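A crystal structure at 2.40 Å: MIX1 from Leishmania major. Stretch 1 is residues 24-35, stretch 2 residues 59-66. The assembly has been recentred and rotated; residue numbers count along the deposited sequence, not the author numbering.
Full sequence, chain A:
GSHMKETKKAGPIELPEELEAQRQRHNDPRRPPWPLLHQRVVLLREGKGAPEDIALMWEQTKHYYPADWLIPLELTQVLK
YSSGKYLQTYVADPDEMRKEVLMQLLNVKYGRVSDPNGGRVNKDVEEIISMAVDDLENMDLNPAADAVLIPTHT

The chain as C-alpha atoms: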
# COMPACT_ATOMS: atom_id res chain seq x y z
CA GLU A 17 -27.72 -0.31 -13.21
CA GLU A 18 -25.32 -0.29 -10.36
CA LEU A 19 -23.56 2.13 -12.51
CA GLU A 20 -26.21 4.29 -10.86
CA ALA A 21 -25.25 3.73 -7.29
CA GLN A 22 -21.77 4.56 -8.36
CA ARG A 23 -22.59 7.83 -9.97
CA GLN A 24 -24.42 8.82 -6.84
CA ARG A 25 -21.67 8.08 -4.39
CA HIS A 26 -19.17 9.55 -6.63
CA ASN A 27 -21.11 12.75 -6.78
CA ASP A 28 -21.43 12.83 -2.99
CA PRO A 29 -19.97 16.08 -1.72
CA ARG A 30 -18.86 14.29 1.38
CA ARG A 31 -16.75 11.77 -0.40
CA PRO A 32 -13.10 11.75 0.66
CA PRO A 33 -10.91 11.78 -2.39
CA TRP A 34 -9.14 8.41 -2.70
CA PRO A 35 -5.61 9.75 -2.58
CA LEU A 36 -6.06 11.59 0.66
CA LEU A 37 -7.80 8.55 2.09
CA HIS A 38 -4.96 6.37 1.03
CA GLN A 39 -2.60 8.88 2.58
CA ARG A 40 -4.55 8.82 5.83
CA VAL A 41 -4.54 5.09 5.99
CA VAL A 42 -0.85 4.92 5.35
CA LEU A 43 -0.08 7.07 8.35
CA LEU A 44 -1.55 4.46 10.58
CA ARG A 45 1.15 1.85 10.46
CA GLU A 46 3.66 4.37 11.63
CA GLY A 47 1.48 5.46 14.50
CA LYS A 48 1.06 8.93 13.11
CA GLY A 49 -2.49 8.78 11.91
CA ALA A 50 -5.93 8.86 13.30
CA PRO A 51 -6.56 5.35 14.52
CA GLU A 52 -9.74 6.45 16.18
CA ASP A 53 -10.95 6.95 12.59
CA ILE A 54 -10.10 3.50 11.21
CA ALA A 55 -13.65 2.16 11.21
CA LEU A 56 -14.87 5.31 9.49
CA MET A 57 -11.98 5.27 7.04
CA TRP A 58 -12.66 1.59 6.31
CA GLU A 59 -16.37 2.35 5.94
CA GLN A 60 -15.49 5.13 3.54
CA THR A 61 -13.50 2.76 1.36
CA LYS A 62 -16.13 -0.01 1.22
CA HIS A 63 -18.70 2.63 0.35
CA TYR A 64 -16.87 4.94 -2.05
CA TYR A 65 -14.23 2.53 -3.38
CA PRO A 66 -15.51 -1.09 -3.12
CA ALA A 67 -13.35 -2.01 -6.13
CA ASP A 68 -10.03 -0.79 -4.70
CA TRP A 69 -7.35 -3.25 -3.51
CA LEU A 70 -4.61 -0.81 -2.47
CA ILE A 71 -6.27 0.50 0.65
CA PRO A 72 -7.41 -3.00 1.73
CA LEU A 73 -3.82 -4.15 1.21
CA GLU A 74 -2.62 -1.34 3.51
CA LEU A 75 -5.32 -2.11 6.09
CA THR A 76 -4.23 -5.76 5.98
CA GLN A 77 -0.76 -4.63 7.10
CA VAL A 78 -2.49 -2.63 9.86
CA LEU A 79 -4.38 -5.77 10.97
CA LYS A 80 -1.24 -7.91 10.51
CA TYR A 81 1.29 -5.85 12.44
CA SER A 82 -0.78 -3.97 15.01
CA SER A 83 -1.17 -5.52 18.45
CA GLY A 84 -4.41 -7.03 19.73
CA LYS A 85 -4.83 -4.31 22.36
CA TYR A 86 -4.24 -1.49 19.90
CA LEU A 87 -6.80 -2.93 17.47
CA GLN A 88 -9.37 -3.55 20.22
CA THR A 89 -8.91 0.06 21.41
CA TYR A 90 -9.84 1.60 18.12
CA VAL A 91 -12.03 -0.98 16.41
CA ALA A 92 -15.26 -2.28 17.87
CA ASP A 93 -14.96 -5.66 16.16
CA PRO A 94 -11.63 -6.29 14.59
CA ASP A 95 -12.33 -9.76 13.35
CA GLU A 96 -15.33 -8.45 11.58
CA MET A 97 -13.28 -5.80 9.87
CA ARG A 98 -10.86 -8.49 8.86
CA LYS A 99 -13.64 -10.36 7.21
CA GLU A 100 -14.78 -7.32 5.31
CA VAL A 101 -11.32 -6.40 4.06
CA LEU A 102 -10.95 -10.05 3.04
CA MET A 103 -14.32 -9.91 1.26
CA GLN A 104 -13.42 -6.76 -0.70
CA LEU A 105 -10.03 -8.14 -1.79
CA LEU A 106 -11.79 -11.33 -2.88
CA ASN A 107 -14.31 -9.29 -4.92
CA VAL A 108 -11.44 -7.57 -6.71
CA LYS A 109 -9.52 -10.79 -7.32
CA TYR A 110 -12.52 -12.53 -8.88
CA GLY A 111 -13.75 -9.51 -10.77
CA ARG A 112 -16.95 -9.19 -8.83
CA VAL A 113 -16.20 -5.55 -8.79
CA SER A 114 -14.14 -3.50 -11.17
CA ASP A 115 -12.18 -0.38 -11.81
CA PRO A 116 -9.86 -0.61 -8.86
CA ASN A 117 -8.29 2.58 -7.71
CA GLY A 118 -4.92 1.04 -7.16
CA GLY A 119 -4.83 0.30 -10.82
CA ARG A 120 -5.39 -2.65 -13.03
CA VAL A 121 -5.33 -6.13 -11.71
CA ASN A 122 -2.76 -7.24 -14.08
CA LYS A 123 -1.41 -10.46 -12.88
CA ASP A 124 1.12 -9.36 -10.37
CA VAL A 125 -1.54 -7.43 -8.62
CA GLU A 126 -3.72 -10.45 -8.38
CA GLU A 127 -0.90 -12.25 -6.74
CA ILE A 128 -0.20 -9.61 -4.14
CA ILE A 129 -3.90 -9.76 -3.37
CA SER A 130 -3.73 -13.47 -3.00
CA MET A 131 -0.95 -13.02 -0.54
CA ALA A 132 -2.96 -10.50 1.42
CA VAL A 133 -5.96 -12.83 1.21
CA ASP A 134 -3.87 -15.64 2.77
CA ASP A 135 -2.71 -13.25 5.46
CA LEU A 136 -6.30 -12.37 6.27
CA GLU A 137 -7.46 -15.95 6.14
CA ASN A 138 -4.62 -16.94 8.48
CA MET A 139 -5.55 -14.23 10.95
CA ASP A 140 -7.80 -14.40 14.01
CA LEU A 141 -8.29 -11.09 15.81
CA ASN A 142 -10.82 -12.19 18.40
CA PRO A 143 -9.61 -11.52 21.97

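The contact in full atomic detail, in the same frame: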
# COMPACT_ATOMS: atom_id res chain seq x y z
N GLN A 24 -23.96 8.10 -8.01
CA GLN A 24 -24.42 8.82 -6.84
C GLN A 24 -23.41 9.02 -5.77
O GLN A 24 -23.31 10.08 -5.27
CB GLN A 24 -25.59 8.11 -6.19
CG GLN A 24 -26.80 7.96 -7.00
CD GLN A 24 -27.72 7.00 -6.38
OE1 GLN A 24 -27.86 5.90 -6.82
NE2 GLN A 24 -28.35 7.41 -5.35
N ARG A 25 -22.66 7.99 -5.43
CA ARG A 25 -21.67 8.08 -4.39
C ARG A 25 -20.48 8.87 -4.84
O ARG A 25 -19.78 9.48 -4.10
CB ARG A 25 -21.24 6.70 -3.96
CG ARG A 25 -22.35 5.84 -3.59
CD ARG A 25 -21.92 4.48 -3.24
NE ARG A 25 -23.03 3.77 -2.65
CZ ARG A 25 -22.97 2.60 -2.04
NH1 ARG A 25 -21.83 1.96 -1.93
NH2 ARG A 25 -24.05 2.07 -1.53
N HIS A 26 -20.26 8.84 -6.11
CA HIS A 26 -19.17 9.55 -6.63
C HIS A 26 -19.48 11.03 -6.62
O HIS A 26 -18.64 11.85 -6.41
CB HIS A 26 -18.88 9.03 -8.00
CG HIS A 26 -17.84 9.79 -8.70
ND1 HIS A 26 -18.14 10.80 -9.57
CD2 HIS A 26 -16.50 9.73 -8.64
CE1 HIS A 26 -17.02 11.33 -10.02
NE2 HIS A 26 -16.01 10.69 -9.47
N ASN A 27 -20.72 11.38 -6.81
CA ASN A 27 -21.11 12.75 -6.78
C ASN A 27 -21.25 13.29 -5.39
O ASN A 27 -21.31 14.46 -5.22
CB ASN A 27 -22.42 12.94 -7.53
CG ASN A 27 -22.25 12.91 -9.00
OD1 ASN A 27 -21.19 13.13 -9.53
ND2 ASN A 27 -23.32 12.67 -9.68
N ASP A 28 -21.27 12.44 -4.39
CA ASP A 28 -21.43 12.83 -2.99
C ASP A 28 -20.37 13.85 -2.61
O ASP A 28 -19.17 13.60 -2.73
CB ASP A 28 -21.37 11.59 -2.10
CG ASP A 28 -21.72 11.86 -0.64
OD1 ASP A 28 -21.90 13.03 -0.22
OD2 ASP A 28 -21.81 10.86 0.11
N PRO A 29 -20.82 14.99 -2.12
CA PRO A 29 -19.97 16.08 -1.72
C PRO A 29 -19.10 15.71 -0.56
O PRO A 29 -18.10 16.30 -0.34
CB PRO A 29 -20.98 17.11 -1.31
CG PRO A 29 -22.16 16.74 -1.93
CD PRO A 29 -22.22 15.34 -1.97
N ARG A 30 -19.55 14.75 0.21
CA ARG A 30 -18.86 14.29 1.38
C ARG A 30 -17.85 13.23 1.12
O ARG A 30 -17.23 12.80 2.02
CB ARG A 30 -19.86 13.82 2.42
CG ARG A 30 -21.09 14.57 2.31
CD ARG A 30 -21.67 14.95 3.58
NE ARG A 30 -21.19 14.07 4.56
CZ ARG A 30 -21.89 13.65 5.57
NH1 ARG A 30 -23.13 14.04 5.72
NH2 ARG A 30 -21.33 12.83 6.43
N ARG A 31 -17.67 12.84 -0.12
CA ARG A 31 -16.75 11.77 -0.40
C ARG A 31 -15.29 12.18 -0.28
O ARG A 31 -14.87 13.09 -0.93
CB ARG A 31 -17.05 11.21 -1.77
CG ARG A 31 -15.90 10.63 -2.45
CD ARG A 31 -16.20 9.99 -3.72
NE ARG A 31 -16.17 10.93 -4.80
CZ ARG A 31 -15.10 11.23 -5.51
NH1 ARG A 31 -13.95 10.69 -5.27
NH2 ARG A 31 -15.18 12.10 -6.46
N PRO A 32 -14.53 11.47 0.53
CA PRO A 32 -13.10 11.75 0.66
C PRO A 32 -12.44 11.39 -0.65
O PRO A 32 -12.72 10.32 -1.19
CB PRO A 32 -12.63 10.77 1.75
CG PRO A 32 -13.90 10.21 2.36
CD PRO A 32 -14.94 10.28 1.29
N PRO A 33 -11.60 12.27 -1.19
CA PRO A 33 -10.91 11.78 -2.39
C PRO A 33 -10.02 10.59 -2.02
O PRO A 33 -9.46 10.56 -0.93
CB PRO A 33 -10.07 12.99 -2.84
CG PRO A 33 -10.64 14.17 -2.08
CD PRO A 33 -11.21 13.63 -0.81
N TRP A 34 -9.91 9.63 -2.94
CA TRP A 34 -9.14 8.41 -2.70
C TRP A 34 -7.66 8.65 -2.31
O TRP A 34 -7.14 7.99 -1.40
CB TRP A 34 -9.28 7.45 -3.90
CG TRP A 34 -8.53 6.16 -3.76
CD1 TRP A 34 -8.99 5.00 -3.19
CD2 TRP A 34 -7.19 5.89 -4.17
NE1 TRP A 34 -8.02 4.03 -3.23
CE2 TRP A 34 -6.90 4.55 -3.83
CE3 TRP A 34 -6.20 6.66 -4.81
CZ2 TRP A 34 -5.66 3.95 -4.10
CZ3 TRP A 34 -4.96 6.06 -5.08
CH2 TRP A 34 -4.71 4.72 -4.72
N PRO A 35 -6.99 9.58 -2.93
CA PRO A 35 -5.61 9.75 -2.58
C PRO A 35 -5.37 10.30 -1.22
O PRO A 35 -4.41 9.95 -0.66
CB PRO A 35 -5.12 10.68 -3.66
CG PRO A 35 -5.96 10.43 -4.72
CD PRO A 35 -7.27 10.27 -4.18
N GLU A 59 -15.00 2.15 6.41
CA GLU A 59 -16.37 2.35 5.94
C GLU A 59 -16.41 3.25 4.72
O GLU A 59 -17.17 3.01 3.79
CB GLU A 59 -17.22 2.96 7.06
CG GLU A 59 -18.70 2.82 6.79
CD GLU A 59 -19.04 1.42 6.34
OE1 GLU A 59 -19.59 1.29 5.21
OE2 GLU A 59 -18.74 0.47 7.10
N GLN A 60 -15.58 4.29 4.72
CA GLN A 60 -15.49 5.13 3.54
C GLN A 60 -14.97 4.38 2.33
O GLN A 60 -15.41 4.65 1.21
CB GLN A 60 -14.64 6.38 3.80
CG GLN A 60 -15.24 7.29 4.87
CD GLN A 60 -14.31 8.41 5.30
OE1 GLN A 60 -13.10 8.23 5.38
NE2 GLN A 60 -14.88 9.57 5.58
N THR A 61 -14.05 3.43 2.52
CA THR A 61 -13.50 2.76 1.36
C THR A 61 -14.46 1.69 0.80
O THR A 61 -14.61 1.59 -0.40
CB THR A 61 -12.05 2.23 1.54
OG1 THR A 61 -12.07 0.82 1.77
CG2 THR A 61 -11.37 2.92 2.68
N LYS A 62 -15.13 0.95 1.68
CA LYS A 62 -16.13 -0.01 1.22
C LYS A 62 -17.22 0.71 0.43
O LYS A 62 -17.75 0.19 -0.55
CB LYS A 62 -16.81 -0.70 2.40
CG LYS A 62 -15.94 -1.62 3.18
CD LYS A 62 -16.80 -2.49 4.08
CE LYS A 62 -17.28 -1.71 5.30
NZ LYS A 62 -17.84 -2.61 6.36
N HIS A 63 -17.56 1.91 0.88
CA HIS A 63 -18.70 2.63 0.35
C HIS A 63 -18.37 3.36 -0.95
O HIS A 63 -19.08 3.24 -1.96
CB HIS A 63 -19.25 3.62 1.39
CG HIS A 63 -20.47 4.35 0.94
ND1 HIS A 63 -20.44 5.63 0.42
CD2 HIS A 63 -21.77 3.96 0.90
CE1 HIS A 63 -21.66 6.00 0.10
NE2 HIS A 63 -22.49 5.01 0.38
N TYR A 64 -17.28 4.12 -0.92
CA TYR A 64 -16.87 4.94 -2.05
C TYR A 64 -15.95 4.21 -3.04
O TYR A 64 -15.91 4.55 -4.22
CB TYR A 64 -16.19 6.22 -1.55
CG TYR A 64 -17.15 7.16 -0.84
CD1 TYR A 64 -18.18 7.78 -1.53
CD2 TYR A 64 -17.02 7.41 0.52
CE1 TYR A 64 -19.06 8.64 -0.88
CE2 TYR A 64 -17.89 8.26 1.17
CZ TYR A 64 -18.91 8.87 0.47
OH TYR A 64 -19.77 9.71 1.11
N TYR A 65 -15.21 3.22 -2.55
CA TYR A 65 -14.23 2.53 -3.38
C TYR A 65 -14.21 1.01 -3.16
O TYR A 65 -13.18 0.43 -2.86
CB TYR A 65 -12.84 3.13 -3.12
CG TYR A 65 -12.84 4.63 -3.15
CD1 TYR A 65 -12.92 5.32 -4.34
CD2 TYR A 65 -12.78 5.38 -1.97
CE1 TYR A 65 -12.93 6.71 -4.39
CE2 TYR A 65 -12.80 6.78 -1.99
CZ TYR A 65 -12.88 7.44 -3.21
OH TYR A 65 -12.90 8.81 -3.28
N PRO A 66 -15.37 0.35 -3.36
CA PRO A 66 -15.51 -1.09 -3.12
C PRO A 66 -14.66 -1.93 -4.08
O PRO A 66 -14.48 -3.13 -3.84
CB PRO A 66 -16.99 -1.37 -3.41
CG PRO A 66 -17.45 -0.22 -4.28
CD PRO A 66 -16.48 0.92 -4.15
O HOH W 1 -20.36 -0.11 -1.72
O HOH W 2 -11.04 10.22 -5.16

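Tyrosine is well suited to pinning a loop against a helix, because its ring offers two faces for packing while its hydroxyl can still reach a polar group. The contact between residues 24-35 and 59-66 of MIX1, which buries 569 Å² summed over both sides, illustrates this twice, with Tyr 64 and Tyr 65 at the C-terminal end of one helix.

Along the first stretch, contact begins at Arg 25, whose extended side chain lays its guanidinium flat on the imidazole of His 63, the planes 19° apart. From there Arg 25 NH1 donates a hydrogen bond to His 63 O at 3.0 Å, so one residue is held by both its ring and its backbone. The chain then leaves its helix. Asp 28 opens a type I turn and uses its carboxylate in both directions: OD1 accepts from the backbone N of Arg 30 at 2.9 Å, while OD2 accepts a short 2.5 Å hydrogen bond from Tyr 64 OH.

The turn delivers Arg 31 over the same tyrosine, with its CB 3.7 Å from the centroid of the Tyr 64 ring. Farther out, Arg 31 NE bonds to His 26 O at 3.1 Å, steadying the side chain as NH1 donates to Tyr 65 OH at 2.9 Å. Pro 32 packs its CD 3.6 Å from Tyr 64 CE2; lacking an amide hydrogen, it still offers its carbonyl, and Pro 32 O accepts from Tyr 65 OH at 2.6 Å. That hydroxyl thus both accepts and donates.

Trp 34, buried at the start of the next helix, ends the contact. Its CB covers a face of the Tyr 65 ring, and its indole presents an edge to that ring. Water 2 links Trp 34 N (2.6 Å) to Tyr 65 OH (3.0 Å).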